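Local coordinates for beta sliding clamp (Bartonella birtlesii LL-WM9, PDB 6PTR), which probably tethers DNA polymerases and other proteins to DNA as a ring-shaped head-to-tail homodimer, making replication processive, and is here bound to the antibiotic griselimycin, at residues 22-27 with 221-226; 142-147 with 193-198; 229-234 with 238-243. All coordinates share one frame; numbering follows the deposited sequence.

Interaction 1: residues 22-27 with 221-226; sequences LGRVHR and LSEEID
Arg24, near the C-terminal end of a helix, and Glu223, inside the type I turn Leu221-Glu224, have the closest alpha carbons of the two segments, yet these CA atoms stand 10.9 Å apart, a gap that only long side chains can bridge. The Arg24 chain is extended from CG to NE and carries its guanidinium to the carboxylate. There NH2 donates to OE1 of Glu223 at 3.2 Å, with an N-H...O angle of 165°. This salt bridge lies in the guanidinium plane and reaches the syn side of OE1 from somewhat out of the carboxylate plane; the two charged planes are 30° apart. Arg24 NE, 3.7 Å from Glu223 OE1, is buried here without a hydrogen-bond partner in the model. The other carboxylate oxygen, OE2 of Glu223, is 4.0 Å from NH2 of Arg27, a long ion pair. It also lies at a guanidinium edge, but the groups are nearly perpendicular, at 86°. Gly23 O lies above one face of the Arg27 guanidinium, toward its rim. Glu223 thus links both arginines in a salt-bridge network. The methyl CD1 of Ile225 comes obliquely to the Arg24 guanidinium, 4.3 Å from NH2, a loose van der Waals approach. Arg24 also packs on Leu220 and Arg27 on Lys219, so the end of helix 15-26, from the N-terminal domain, rests against the end of helix 211-221 in the central domain.

Interaction 2: residues 142-147 with 193-198; sequences ASKLKH and VDMEAP
Lys144 and Met195 provide the main apolar contact, sliding past one another in opposite directions as the helix 142-147 faces the strand 193-196. The lysine touches with its methylenes: CE of Lys144 is 3.6 Å from CB of Met195, and CG of Lys144 is 3.6 Å from SD of Met195. The methionine methyl CE follows at 3.9 Å from the same Lys144 CG. The lysine's torsions explain this fit. CG of Lys144 is anti to the backbone N (chi1 -172°), but the chain bends at chi2 (64°), which folds its middle along the methionine. One turn along the helix, His147 NE2 meets Val193 CG2 at 4.3 Å, an oblique and looser approach.

Polar linkage depends on a single water. It donates firmly to the backbone carbonyl Asp194 O at 2.8 Å, and accepts two weak bonds, from His147 NE2 at 3.3 Å and from Lys144 NZ at 3.5 Å. The water lies in the imidazole plane, at the NE2 edge. It thus links both helix side chains to the strand, firmly at the carbonyl and only weakly at the lysine and histidine.

Outside the segments, Val193 and Met195 also pack on Leu148, and Met195 on Leu140 of strand 136-141. Meanwhile Leu145 turns away from the strand, to Leu217 and Leu221 of helix 211-221. Helix 142-152 lies between the sheet of strand 136-141, which leads into it, and the sheet of strand 189-196; helices packed in pairs on antiparallel sheets are characteristic of the DNA clamp fold.

Interaction 3: residues 229-234 with 238-243; sequences VCIELS and IRFSLG
Ile231 and Phe240 lie side by side and point the same way from a non-hydrogen-bonded pair of two antiparallel strands, whose axes make an angle of 164°. Ile231 CG1 comes to 3.8 Å from Phe240 CD2, obliquely to the ring. Val229 CG1 packs on Phe240 CB at 4.0 Å, near the plane of the ring and off its edge. Its other branch, CG2 of Val229, runs alongside Leu242 CD1 at 3.7 Å. Farther along the same face, CG1 of Ile238 packs on CB of Leu233 at 4.0 Å. Phe240 and Leu242 continue from this apolar face to helix 211-221, at Leu217 and Leu220.

The strands form a beta hairpin in an eight-stranded antiparallel sheet that joins strands of the N-terminal and central domains, flanked by strand 136-141 and strand 245-250. Four backbone hydrogen bonds, reciprocal at Cys230-Ser241 and at Glu232-Arg239, fix the register; Arg239 N to Glu232 O, at 2.8 Å, is one of them.

The opposite face carries Cys230, Ser241, Glu232 and Arg239. Glu232 and Arg239 lie side by side, pointing the same way, their flat groups 63° apart, and touch through OE1 of Glu232 and CD of Arg239 (3.7 Å) without pairing their charges directly. Instead, one water donates to Glu232 OE1 and accepts from Arg239 NH1 at 2.9 Å, meeting the guanidinium in plane at its edge. The bend at chi3 (-71°) turns the Arg239 guanidinium aside, and its NE is hydrogen-bonded to OG1 of Thr248. A second water joins Glu232 OE1, Cys230 O and Ser241 OG, the last at 2.7 Å.

Overall arrangement
All three contacts share the central domain, and interaction 1 alone reaches back to the N-terminal domain. Their centres form a compact triangle: about 19 Å between interactions 1 and 2, about 15 Å between 1 and 3, and about 14 Å between 2 and 3. Leu221 and Ala142 connect them. CD2 of Leu221 packs on CD1 of Leu242 at 3.7 Å, while CA of Ala142 meets CG2 of Val229 at 3.7 Å. Ile225 O, in turn, lies 3.4 Å from Ala142 CB. Leu145 CD2 also reaches Phe240 CD2, at 4.1 Å. Along the chain, interaction 2 is nested inside the loop closed by interaction 1, and interaction 3 follows both.

Interaction 1: residues 22-27 with 221-226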
loop_
_atom_site.group_PDB
_atom_site.type_symbol
_atom_site.label_atom_id
_atom_site.label_comp_id
_atom_site.label_asym_id
_atom_site.label_seq_id
_atom_site.Cartn_x
_atom_site.Cartn_y
_atom_site.Cartn_z
ATOM N N LEU C 22 -21.951 -4.911 5.707
ATOM C CA LEU C 22 -21.184 -3.926 6.458
ATOM C C LEU C 22 -20.135 -3.260 5.579
ATOM O O LEU C 22 -19.882 -2.061 5.713
ATOM C CB LEU C 22 -20.512 -4.590 7.663
ATOM C CG LEU C 22 -19.877 -3.703 8.727
ATOM C CD1 LEU C 22 -20.875 -2.682 9.269
ATOM C CD2 LEU C 22 -19.324 -4.577 9.847
ATOM N N GLY C 23 -19.502 -4.024 4.686
ATOM C CA GLY C 23 -18.513 -3.437 3.808
ATOM C C GLY C 23 -19.101 -2.360 2.923
ATOM O O GLY C 23 -18.424 -1.382 2.593
ATOM N N ARG C 24 -20.376 -2.505 2.562
ATOM C CA ARG C 24 -21.015 -1.527 1.696
ATOM C C ARG C 24 -21.336 -0.228 2.422
ATOM O O ARG C 24 -21.442 0.816 1.772
ATOM C CB ARG C 24 -22.279 -2.125 1.081
ATOM C CG ARG C 24 -21.974 -3.146 -0.034
ATOM C CD ARG C 24 -23.229 -3.852 -0.553
ATOM N NE ARG C 24 -22.994 -4.680 -1.730
ATOM C CZ ARG C 24 -23.938 -5.391 -2.339
ATOM N NH1 ARG C 24 -25.179 -5.388 -1.871
ATOM N NH2 ARG C 24 -23.643 -6.107 -3.417
ATOM N N VAL C 25 -21.503 -0.249 3.749
ATOM C CA VAL C 25 -21.977 0.963 4.416
ATOM C C VAL C 25 -20.857 1.668 5.172
ATOM O O VAL C 25 -20.822 2.903 5.236
ATOM C CB VAL C 25 -23.157 0.667 5.363
ATOM C CG1 VAL C 25 -24.245 -0.078 4.615
ATOM C CG2 VAL C 25 -22.699 -0.119 6.548
ATOM N N HIS C 26 -19.908 0.898 5.706
ATOM C CA HIS C 26 -18.965 1.459 6.666
ATOM C C HIS C 26 -18.046 2.499 6.043
ATOM O O HIS C 26 -17.603 3.414 6.744
ATOM C CB HIS C 26 -18.147 0.334 7.329
ATOM C CG HIS C 26 -16.926 -0.076 6.572
ATOM N ND1 HIS C 26 -16.970 -0.879 5.451
ATOM C CD2 HIS C 26 -15.614 0.181 6.795
ATOM C CE1 HIS C 26 -15.743 -1.077 5.003
ATOM N NE2 HIS C 26 -14.902 -0.441 5.797
ATOM N N ARG C 27 -17.741 2.390 4.746
ATOM C CA ARG C 27 -16.768 3.310 4.168
ATOM C C ARG C 27 -17.286 4.742 4.050
ATOM O O ARG C 27 -16.500 5.640 3.728
ATOM C CB ARG C 27 -16.292 2.807 2.795
ATOM C CG ARG C 27 -17.170 1.762 2.100
ATOM C CD ARG C 27 -16.500 1.267 0.794
ATOM N NE ARG C 27 -17.461 0.785 -0.201
ATOM C CZ ARG C 27 -17.550 -0.472 -0.630
ATOM N NH1 ARG C 27 -16.727 -1.402 -0.159
ATOM N NH2 ARG C 27 -18.463 -0.802 -1.541
ATOM N N LEU C 221 -20.919 0.045 -7.816
ATOM C CA LEU C 221 -21.107 -0.335 -9.211
ATOM C C LEU C 221 -19.947 -1.169 -9.749
ATOM O O LEU C 221 -20.149 -1.986 -10.652
ATOM C CB LEU C 221 -21.314 0.918 -10.061
ATOM C CG LEU C 221 -22.666 1.591 -9.798
ATOM C CD1 LEU C 221 -22.756 2.917 -10.517
ATOM C CD2 LEU C 221 -23.784 0.681 -10.258
ATOM N N SER C 222 -18.731 -0.979 -9.214
ATOM C CA SER C 222 -17.583 -1.766 -9.659
ATOM C C SER C 222 -17.796 -3.258 -9.449
ATOM O O SER C 222 -17.106 -4.073 -10.078
ATOM C CB SER C 222 -16.320 -1.320 -8.916
ATOM O OG SER C 222 -16.422 -1.627 -7.534
ATOM N N GLU C 223 -18.723 -3.636 -8.584
ATOM C CA GLU C 223 -19.000 -5.051 -8.373
ATOM C C GLU C 223 -19.873 -5.658 -9.470
ATOM O O GLU C 223 -20.198 -6.853 -9.388
ATOM C CB GLU C 223 -19.661 -5.252 -7.015
ATOM C CG GLU C 223 -18.950 -4.576 -5.866
ATOM C CD GLU C 223 -19.698 -4.765 -4.542
ATOM O OE1 GLU C 223 -20.674 -5.551 -4.509
ATOM O OE2 GLU C 223 -19.317 -4.127 -3.538
ATOM N N GLU C 224 -20.250 -4.872 -10.483
ATOM C CA GLU C 224 -21.088 -5.312 -11.595
ATOM C C GLU C 224 -22.477 -5.706 -11.099
ATOM O O GLU C 224 -22.794 -6.893 -11.001
ATOM C CB GLU C 224 -20.423 -6.467 -12.350
ATOM N N ILE C 225 -23.307 -4.701 -10.793
ATOM C CA ILE C 225 -24.641 -4.899 -10.231
ATOM C C ILE C 225 -25.641 -5.185 -11.344
ATOM O O ILE C 225 -25.641 -4.523 -12.390
ATOM C CB ILE C 225 -25.054 -3.658 -9.418
ATOM C CG1 ILE C 225 -23.980 -3.333 -8.377
ATOM C CG2 ILE C 225 -26.414 -3.869 -8.764
ATOM C CD1 ILE C 225 -23.642 -4.508 -7.458
ATOM N N ASP C 226 -26.516 -6.159 -11.116
ATOM C CA ASP C 226 -27.569 -6.464 -12.075
ATOM C C ASP C 226 -28.772 -5.542 -11.889
ATOM O O ASP C 226 -29.060 -5.075 -10.787
ATOM C CB ASP C 226 -28.017 -7.916 -11.921
ATOM C CG ASP C 226 -29.229 -8.258 -12.797
ATOM O OD1 ASP C 226 -29.100 -8.172 -14.033
ATOM O OD2 ASP C 226 -30.297 -8.584 -12.231
#

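Interaction 2: residues 142-147 with 193-198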
loop_
_atom_site.group_PDB
_atom_site.type_symbol
_atom_site.label_atom_id
_atom_site.label_comp_id
_atom_site.label_asym_id
_atom_site.label_seq_id
_atom_site.Cartn_x
_atom_site.Cartn_y
_atom_site.Cartn_z
ATOM N N ALA C 142 -28.038 -0.409 -14.068
ATOM C CA ALA C 142 -26.809 -0.184 -13.318
ATOM C C ALA C 142 -25.611 -0.122 -14.254
ATOM O O ALA C 142 -24.707 0.701 -14.067
ATOM C CB ALA C 142 -26.618 -1.282 -12.271
ATOM N N SER C 143 -25.590 -0.981 -15.272
ATOM C CA SER C 143 -24.442 -1.002 -16.174
ATOM C C SER C 143 -24.342 0.300 -16.955
ATOM O O SER C 143 -23.242 0.826 -17.152
ATOM C CB SER C 143 -24.541 -2.193 -17.117
ATOM O OG SER C 143 -25.744 -2.112 -17.849
ATOM N N LYS C 144 -25.477 0.850 -17.389
ATOM C CA LYS C 144 -25.444 2.153 -18.047
ATOM C C LYS C 144 -24.975 3.248 -17.099
ATOM O O LYS C 144 -24.155 4.086 -17.484
ATOM C CB LYS C 144 -26.812 2.518 -18.619
ATOM C CG LYS C 144 -26.769 3.767 -19.486
ATOM C CD LYS C 144 -25.890 3.510 -20.707
ATOM C CE LYS C 144 -25.934 4.660 -21.692
ATOM N NZ LYS C 144 -25.539 4.223 -23.067
ATOM N N LEU C 145 -25.500 3.282 -15.869
ATOM C CA LEU C 145 -25.046 4.298 -14.915
ATOM C C LEU C 145 -23.554 4.172 -14.649
ATOM O O LEU C 145 -22.835 5.178 -14.563
ATOM C CB LEU C 145 -25.823 4.184 -13.599
ATOM C CG LEU C 145 -25.333 5.195 -12.545
ATOM C CD1 LEU C 145 -25.562 6.632 -13.010
ATOM C CD2 LEU C 145 -26.066 4.932 -11.227
ATOM N N LYS C 146 -23.060 2.940 -14.541
ATOM C CA LYS C 146 -21.626 2.770 -14.351
ATOM C C LYS C 146 -20.844 3.351 -15.523
ATOM O O LYS C 146 -19.790 3.967 -15.328
ATOM C CB LYS C 146 -21.294 1.294 -14.190
ATOM C CG LYS C 146 -19.821 1.046 -13.932
ATOM C CD LYS C 146 -19.551 -0.443 -13.796
ATOM C CE LYS C 146 -18.106 -0.734 -13.390
ATOM N NZ LYS C 146 -17.118 -0.303 -14.403
ATOM N N HIS C 147 -21.330 3.124 -16.745
ATOM C CA HIS C 147 -20.670 3.671 -17.924
ATOM C C HIS C 147 -20.609 5.191 -17.851
ATOM O O HIS C 147 -19.561 5.791 -18.105
ATOM C CB HIS C 147 -21.401 3.215 -19.180
ATOM C CG HIS C 147 -20.923 3.879 -20.435
ATOM N ND1 HIS C 147 -19.678 3.640 -20.975
ATOM C CD2 HIS C 147 -21.526 4.779 -21.251
ATOM C CE1 HIS C 147 -19.534 4.363 -22.072
ATOM N NE2 HIS C 147 -20.641 5.060 -22.264
ATOM N N VAL C 193 -20.331 12.983 -21.333
ATOM C CA VAL C 193 -20.959 11.771 -21.862
ATOM C C VAL C 193 -22.461 11.990 -21.965
ATOM O O VAL C 193 -23.074 12.567 -21.058
ATOM C CB VAL C 193 -20.629 10.531 -20.999
ATOM C CG1 VAL C 193 -21.058 10.716 -19.525
ATOM C CG2 VAL C 193 -21.232 9.267 -21.636
ATOM N N ASP C 194 -23.042 11.521 -23.070
ATOM C CA ASP C 194 -24.466 11.606 -23.375
ATOM C C ASP C 194 -25.065 10.214 -23.496
ATOM O O ASP C 194 -24.386 9.269 -23.905
ATOM C CB ASP C 194 -24.728 12.323 -24.715
ATOM C CG ASP C 194 -24.404 13.798 -24.667
ATOM O OD1 ASP C 194 -24.419 14.370 -23.569
ATOM O OD2 ASP C 194 -24.138 14.388 -25.730
ATOM N N MET C 195 -26.353 10.115 -23.165
ATOM C CA MET C 195 -27.180 8.995 -23.607
ATOM C C MET C 195 -28.566 9.516 -23.941
ATOM O O MET C 195 -28.962 10.606 -23.516
ATOM C CB MET C 195 -27.294 7.901 -22.545
ATOM C CG MET C 195 -28.060 8.346 -21.333
ATOM S SD MET C 195 -28.250 7.023 -20.114
ATOM C CE MET C 195 -29.572 6.066 -20.864
ATOM N N GLU C 196 -29.305 8.724 -24.726
ATOM C CA GLU C 196 -30.716 9.001 -24.919
ATOM C C GLU C 196 -31.403 8.968 -23.566
ATOM O O GLU C 196 -31.229 8.021 -22.794
ATOM C CB GLU C 196 -31.336 7.972 -25.865
ATOM C CG GLU C 196 -32.813 8.206 -26.117
ATOM C CD GLU C 196 -33.334 7.440 -27.328
ATOM O OE1 GLU C 196 -32.582 7.296 -28.317
ATOM O OE2 GLU C 196 -34.496 6.986 -27.283
ATOM N N ALA C 197 -32.170 10.006 -23.272
ATOM C CA ALA C 197 -32.725 10.149 -21.934
ATOM C C ALA C 197 -33.819 9.112 -21.697
ATOM O O ALA C 197 -34.698 8.936 -22.550
ATOM C CB ALA C 197 -33.293 11.541 -21.733
ATOM N N PRO C 198 -33.821 8.433 -20.558
ATOM C CA PRO C 198 -34.925 7.514 -20.253
ATOM C C PRO C 198 -36.221 8.291 -20.054
ATOM O O PRO C 198 -36.248 9.523 -20.005
ATOM C CB PRO C 198 -34.466 6.827 -18.966
ATOM C CG PRO C 198 -33.507 7.801 -18.339
ATOM C CD PRO C 198 -32.842 8.539 -19.461
HETATM O O HOH W 1 -23.153 6.749 -23.475
#

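Interaction 3: residues 229-234 with 238-243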
loop_
_atom_site.group_PDB
_atom_site.type_symbol
_atom_site.label_atom_id
_atom_site.label_comp_id
_atom_site.label_asym_id
_atom_site.label_seq_id
_atom_site.Cartn_x
_atom_site.Cartn_y
_atom_site.Cartn_z
ATOM N N VAL C 229 -31.229 0.919 -11.546
ATOM C CA VAL C 229 -31.093 1.854 -10.450
ATOM C C VAL C 229 -32.281 2.798 -10.530
ATOM O O VAL C 229 -32.574 3.338 -11.602
ATOM C CB VAL C 229 -29.763 2.621 -10.553
ATOM C CG1 VAL C 229 -29.561 3.567 -9.370
ATOM C CG2 VAL C 229 -28.613 1.637 -10.688
ATOM N N CYS C 230 -32.981 2.969 -9.415
ATOM C CA CYS C 230 -34.024 3.983 -9.316
ATOM C C CYS C 230 -33.370 5.293 -8.885
ATOM O O CYS C 230 -32.754 5.366 -7.812
ATOM C CB CYS C 230 -35.114 3.565 -8.328
ATOM S SG CYS C 230 -36.444 4.832 -8.296
ATOM N N ILE C 231 -33.465 6.320 -9.728
ATOM C CA ILE C 231 -32.864 7.609 -9.433
ATOM C C ILE C 231 -33.981 8.595 -9.127
ATOM O O ILE C 231 -34.923 8.745 -9.917
ATOM C CB ILE C 231 -31.989 8.108 -10.595
ATOM C CG1 ILE C 231 -30.864 7.102 -10.864
ATOM C CG2 ILE C 231 -31.392 9.474 -10.255
ATOM C CD1 ILE C 231 -29.920 7.534 -11.969
ATOM N N GLU C 232 -33.889 9.247 -7.976
ATOM C CA GLU C 232 -34.891 10.215 -7.553
ATOM C C GLU C 232 -34.176 11.506 -7.201
ATOM O O GLU C 232 -33.088 11.480 -6.618
ATOM C CB GLU C 232 -35.701 9.699 -6.347
ATOM C CG GLU C 232 -36.609 8.519 -6.656
ATOM C CD GLU C 232 -37.171 7.902 -5.405
ATOM O OE1 GLU C 232 -36.414 7.232 -4.667
ATOM O OE2 GLU C 232 -38.360 8.108 -5.134
ATOM N N LEU C 233 -34.754 12.642 -7.573
ATOM C CA LEU C 233 -34.049 13.855 -7.210
ATOM C C LEU C 233 -35.006 15.017 -7.045
ATOM O O LEU C 233 -36.146 15.012 -7.530
ATOM C CB LEU C 233 -32.939 14.227 -8.221
ATOM C CG LEU C 233 -33.190 14.469 -9.709
ATOM C CD1 LEU C 233 -32.053 15.305 -10.327
ATOM C CD2 LEU C 233 -33.288 13.134 -10.418
ATOM N N SER C 234 -34.515 15.989 -6.298
ATOM C CA SER C 234 -35.051 17.334 -6.182
ATOM C C SER C 234 -33.904 18.284 -6.490
ATOM O O SER C 234 -32.838 17.868 -6.954
ATOM C CB SER C 234 -35.620 17.569 -4.788
ATOM O OG SER C 234 -34.571 17.575 -3.840
ATOM N N ILE C 238 -30.411 13.915 -3.993
ATOM C CA ILE C 238 -30.532 12.874 -5.003
ATOM C C ILE C 238 -30.388 11.529 -4.308
ATOM O O ILE C 238 -29.665 11.404 -3.314
ATOM C CB ILE C 238 -29.485 13.039 -6.127
ATOM C CG1 ILE C 238 -29.744 12.046 -7.258
ATOM C CG2 ILE C 238 -28.047 12.877 -5.588
ATOM C CD1 ILE C 238 -28.928 12.404 -8.542
ATOM N N ARG C 239 -31.119 10.539 -4.799
ATOM C CA ARG C 239 -31.152 9.216 -4.182
ATOM C C ARG C 239 -30.989 8.177 -5.272
ATOM O O ARG C 239 -31.623 8.279 -6.331
ATOM C CB ARG C 239 -32.456 8.983 -3.428
ATOM C CG ARG C 239 -32.606 7.556 -2.907
ATOM C CD ARG C 239 -33.840 7.415 -2.033
ATOM N NE ARG C 239 -33.653 8.095 -0.754
ATOM C CZ ARG C 239 -34.623 8.327 0.129
ATOM N NH1 ARG C 239 -35.871 7.940 -0.124
ATOM N NH2 ARG C 239 -34.340 8.957 1.268
ATOM N N PHE C 240 -30.124 7.194 -5.016
ATOM C CA PHE C 240 -29.922 6.067 -5.915
ATOM C C PHE C 240 -30.303 4.808 -5.159
ATOM O O PHE C 240 -29.699 4.502 -4.125
ATOM C CB PHE C 240 -28.468 5.961 -6.374
ATOM C CG PHE C 240 -27.958 7.172 -7.068
ATOM C CD1 PHE C 240 -27.454 8.247 -6.344
ATOM C CD2 PHE C 240 -27.942 7.233 -8.453
ATOM C CE1 PHE C 240 -26.975 9.370 -6.985
ATOM C CE2 PHE C 240 -27.443 8.368 -9.103
ATOM C CZ PHE C 240 -26.976 9.432 -8.369
ATOM N N SER C 241 -31.272 4.070 -5.681
ATOM C CA SER C 241 -31.685 2.810 -5.075
ATOM C C SER C 241 -31.335 1.682 -6.033
ATOM O O SER C 241 -31.747 1.692 -7.194
ATOM C CB SER C 241 -33.184 2.809 -4.756
ATOM O OG SER C 241 -33.486 3.851 -3.843
ATOM N N LEU C 242 -30.561 0.716 -5.560
ATOM C CA LEU C 242 -30.221 -0.397 -6.432
ATOM C C LEU C 242 -29.957 -1.602 -5.548
ATOM O O LEU C 242 -29.318 -1.473 -4.502
ATOM C CB LEU C 242 -29.008 -0.077 -7.321
ATOM C CG LEU C 242 -27.647 0.302 -6.742
ATOM C CD1 LEU C 242 -26.609 0.216 -7.856
ATOM C CD2 LEU C 242 -27.626 1.710 -6.129
ATOM N N GLY C 243 -30.470 -2.759 -5.956
ATOM C CA GLY C 243 -30.361 -3.935 -5.108
ATOM C C GLY C 243 -31.006 -3.682 -3.759
ATOM O O GLY C 243 -32.133 -3.183 -3.659
HETATM O O HOH W 2 -34.098 5.874 -5.484
HETATM O O HOH W 3 -36.981 6.210 -2.137
#